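Local coordinates for protein catalase (Corynebacterium glutamicum, PDB 4B7H) that breaks hydrogen peroxide down to water and oxygen at a haem iron, carries bound NADPH and is inhibited by nitric oxide, at residues 237-240 against 241-245; 505-508 against 509-513. All coordinates share one frame; numbering follows the deposited sequence.

Both contacts are local, and they come in series along the chain, far apart in sequence, without nesting or crossing. Contact 1 comes first. It joins the end of the loop after strand 223-232 to the opening turn of helix 241-250, so it closes no large loop. Contact 2 lies near the C terminus, wholly inside helix 500-514, the last helix of the chain. Their centres are 20 Å apart and their nearest atoms about 7 Å apart, without touching. Helix 466-479 stands next to both. Its N478 hydrogen-bonds to D241 of contact 1 and to K513 of contact 2. Through it the region that follows strand 223-232 is tied to the C-terminal helices.

Contact 1 (237-240 against 241-245); sequences DCFT and DAEAA
T240 and E243 grip each other in a capping box at the start of helix 241-250. The backbone N of E243 donates to OG1 of T240 at 3.1 Å. In return, N of T240 donates to OE1 of E243 at 2.9 Å, a nearly straight bond of 166° that meets the anti side of the carboxylate. OG1 of T240 sits between its own N and carbonyl carbon (chi1 61°), which turns it toward the N-H of E243. One residue further on, N of A244 donates to O of T240 at 3.0 Å and closes the first helical turn. The close packing is on the F239 side. CB of F239 lies 3.8 Å from CB of the buried A244, and ring atom CD1 is 3.7 Å from CB of E243. The ring and the carboxylate planes stand almost perpendicular, 84° apart, with OE1 at the ring edge. The solvent side is looser: A242 is exposed, and a water donates to both O of C238 and OE1 of E243, 2.7 Å from the latter. The helix start is also held from outside. D241 forms a salt bridge with R121 and hydrogen-bonds to N478 of helix 466-479, while T199 hydrogen-bonds to O of F239. The turn thus leads from the loop after strand 223-232 into helix 241-250, beside helix 466-479.

Contact 2 (505-508 against 509-513); sequences RVKE and LYLQK
R505 and L509 meet through a bend in the arginine. Its CG is anti to the backbone N (chi1 -171°), and the chain then folds at chi2 (61°), which carries the guanidinium along the helix over L509. CD2 of L509 lies under one face of that group, offset toward its rim and 3.7 Å from NH2 of R505. The same guanidinium holds E508 in a salt bridge, with NH1 of R505 2.9 Å from OE1 of E508. The oxygen is close to the guanidinium plane but is itself approached from above the carboxylate plane. R505 also pairs with E470 of helix 466-479, so two acids, E508 and E470, probably steady its charge. On another side of the helix, K507 and L511 run side by side and point the same way. CG of K507 is 3.9 Å from CD1 of L511. Backbone bonds underlie all this: N of L509 donates to O of R505 at 3.0 Å, and N of Y510 to O of V506 at 2.9 Å. V506 and Y510 are buried against helix 487-498 and the loop before it, and V506 also touches I476 of helix 466-479. OH of Y510 hydrogen-bonds to E488. These are i to i+3 and i to i+4 contacts of an amphipathic alpha helix. Its buried side packs on helices 466-479 and 487-498 in the C-terminal helical region of the catalase fold.

Contact 1 (237-240 against 241-245)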
# COMPACT_ATOMS: atom_id res chain seq x y z
N ASP A 237 25.71 32.57 -5.23
CA ASP A 237 27.10 32.13 -5.27
C ASP A 237 27.10 30.78 -5.98
O ASP A 237 26.42 29.85 -5.55
CB ASP A 237 27.64 31.99 -3.84
CG ASP A 237 29.14 31.82 -3.80
OD1 ASP A 237 29.80 31.96 -4.85
OD2 ASP A 237 29.67 31.54 -2.70
N CYS A 238 27.83 30.68 -7.09
CA CYS A 238 27.73 29.51 -7.96
C CYS A 238 29.06 28.83 -8.22
O CYS A 238 30.08 29.51 -8.39
CB CYS A 238 27.10 29.89 -9.31
SG CYS A 238 25.49 30.70 -9.21
N PHE A 239 29.04 27.50 -8.28
CA PHE A 239 30.16 26.71 -8.77
C PHE A 239 30.23 26.86 -10.28
O PHE A 239 29.24 27.18 -10.92
CB PHE A 239 29.94 25.22 -8.48
CG PHE A 239 30.09 24.84 -7.04
CD1 PHE A 239 31.24 25.18 -6.33
CD2 PHE A 239 29.09 24.12 -6.40
CE1 PHE A 239 31.37 24.83 -4.99
CE2 PHE A 239 29.22 23.76 -5.07
CZ PHE A 239 30.36 24.11 -4.36
N THR A 240 31.41 26.62 -10.84
CA THR A 240 31.50 26.36 -12.27
C THR A 240 31.02 24.93 -12.53
O THR A 240 30.81 24.17 -11.58
CB THR A 240 32.93 26.47 -12.78
OG1 THR A 240 33.74 25.49 -12.11
CG2 THR A 240 33.50 27.86 -12.53
N ASP A 241 30.86 24.57 -13.79
CA ASP A 241 30.46 23.22 -14.17
C ASP A 241 31.44 22.21 -13.58
O ASP A 241 31.03 21.22 -12.97
CB ASP A 241 30.41 23.11 -15.70
CG ASP A 241 29.60 21.92 -16.19
OD1 ASP A 241 28.53 21.63 -15.62
OD2 ASP A 241 30.04 21.28 -17.17
N ALA A 242 32.74 22.47 -13.73
CA ALA A 242 33.77 21.56 -13.23
C ALA A 242 33.78 21.45 -11.71
O ALA A 242 33.91 20.35 -11.15
CB ALA A 242 35.15 21.99 -13.74
N GLU A 243 33.65 22.59 -11.02
CA GLU A 243 33.63 22.60 -9.56
C GLU A 243 32.46 21.79 -9.02
O GLU A 243 32.63 21.02 -8.08
CB GLU A 243 33.54 24.03 -9.03
CG GLU A 243 34.83 24.82 -9.15
CD GLU A 243 34.66 26.25 -8.70
OE1 GLU A 243 33.55 26.81 -8.88
OE2 GLU A 243 35.63 26.83 -8.16
N ALA A 244 31.28 22.00 -9.59
CA ALA A 244 30.07 21.33 -9.12
C ALA A 244 30.20 19.81 -9.26
O ALA A 244 29.80 19.06 -8.37
CB ALA A 244 28.84 21.85 -9.87
N ALA A 245 30.78 19.36 -10.38
CA ALA A 245 30.97 17.94 -10.62
C ALA A 245 31.99 17.34 -9.65
O ALA A 245 31.82 16.22 -9.18
CB ALA A 245 31.39 17.69 -12.06
O HOH W 1 32.86 29.47 -8.78

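Contact 2 (505-508 against 509-513)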
# COMPACT_ATOMS: atom_id res chain seq x y z
N ARG A 505 28.87 30.06 -30.82
CA ARG A 505 29.88 29.72 -29.82
C ARG A 505 29.64 28.31 -29.26
O ARG A 505 30.59 27.56 -29.02
CB ARG A 505 29.90 30.76 -28.71
CG ARG A 505 31.05 30.61 -27.72
CD ARG A 505 32.41 30.75 -28.40
NE ARG A 505 33.50 30.66 -27.44
CZ ARG A 505 34.70 30.15 -27.72
NH1 ARG A 505 34.97 29.69 -28.93
NH2 ARG A 505 35.63 30.10 -26.77
N VAL A 506 28.37 27.95 -29.07
CA VAL A 506 28.02 26.62 -28.61
C VAL A 506 28.53 25.56 -29.58
O VAL A 506 29.16 24.59 -29.17
CB VAL A 506 26.49 26.47 -28.42
CG1 VAL A 506 26.09 25.00 -28.33
CG2 VAL A 506 26.02 27.24 -27.18
N LYS A 507 28.29 25.76 -30.88
CA LYS A 507 28.73 24.78 -31.87
C LYS A 507 30.26 24.70 -31.93
O LYS A 507 30.82 23.61 -32.01
CB LYS A 507 28.14 25.08 -33.25
CG LYS A 507 28.54 24.07 -34.32
CD LYS A 507 27.79 24.29 -35.63
CE LYS A 507 28.20 23.25 -36.67
NZ LYS A 507 27.43 23.35 -37.94
N GLU A 508 30.92 25.86 -31.89
CA GLU A 508 32.38 25.91 -31.84
C GLU A 508 32.95 25.07 -30.71
O GLU A 508 33.84 24.24 -30.91
CB GLU A 508 32.83 27.35 -31.59
CG GLU A 508 32.98 28.20 -32.81
CD GLU A 508 33.97 29.32 -32.55
OE1 GLU A 508 33.81 30.01 -31.52
OE2 GLU A 508 34.91 29.49 -33.36
N LEU A 509 32.45 25.31 -29.50
CA LEU A 509 32.98 24.63 -28.33
C LEU A 509 32.63 23.16 -28.36
O LEU A 509 33.45 22.32 -28.00
CB LEU A 509 32.47 25.30 -27.06
CG LEU A 509 33.09 26.67 -26.77
CD1 LEU A 509 32.40 27.37 -25.60
CD2 LEU A 509 34.59 26.53 -26.51
N TYR A 510 31.41 22.85 -28.79
CA TYR A 510 30.98 21.45 -28.88
C TYR A 510 31.90 20.65 -29.80
O TYR A 510 32.35 19.55 -29.45
CB TYR A 510 29.54 21.36 -29.38
CG TYR A 510 29.09 19.94 -29.63
CD1 TYR A 510 28.86 19.07 -28.57
CD2 TYR A 510 28.90 19.47 -30.93
CE1 TYR A 510 28.46 17.77 -28.79
CE2 TYR A 510 28.48 18.17 -31.16
CZ TYR A 510 28.27 17.32 -30.08
OH TYR A 510 27.85 16.02 -30.28
N LEU A 511 32.20 21.20 -30.97
CA LEU A 511 33.05 20.49 -31.93
C LEU A 511 34.51 20.38 -31.46
O LEU A 511 35.19 19.40 -31.78
CB LEU A 511 32.97 21.14 -33.31
CG LEU A 511 31.61 20.98 -33.97
CD1 LEU A 511 31.56 21.74 -35.28
CD2 LEU A 511 31.28 19.51 -34.19
N GLN A 512 34.97 21.36 -30.69
CA GLN A 512 36.32 21.30 -30.11
C GLN A 512 36.43 20.10 -29.18
O GLN A 512 37.47 19.43 -29.13
CB GLN A 512 36.62 22.57 -29.32
CG GLN A 512 37.03 23.78 -30.14
CD GLN A 512 37.28 25.01 -29.27
OE1 GLN A 512 37.49 24.89 -28.06
NE2 GLN A 512 37.26 26.18 -29.88
N LYS A 513 35.37 19.85 -28.43
CA LYS A 513 35.36 18.82 -27.40
C LYS A 513 35.02 17.43 -27.93
O LYS A 513 35.41 16.41 -27.35
CB LYS A 513 34.37 19.19 -26.29
CG LYS A 513 34.72 20.47 -25.57
CD LYS A 513 33.54 20.99 -24.77
CE LYS A 513 33.84 22.37 -24.21
NZ LYS A 513 32.70 22.85 -23.39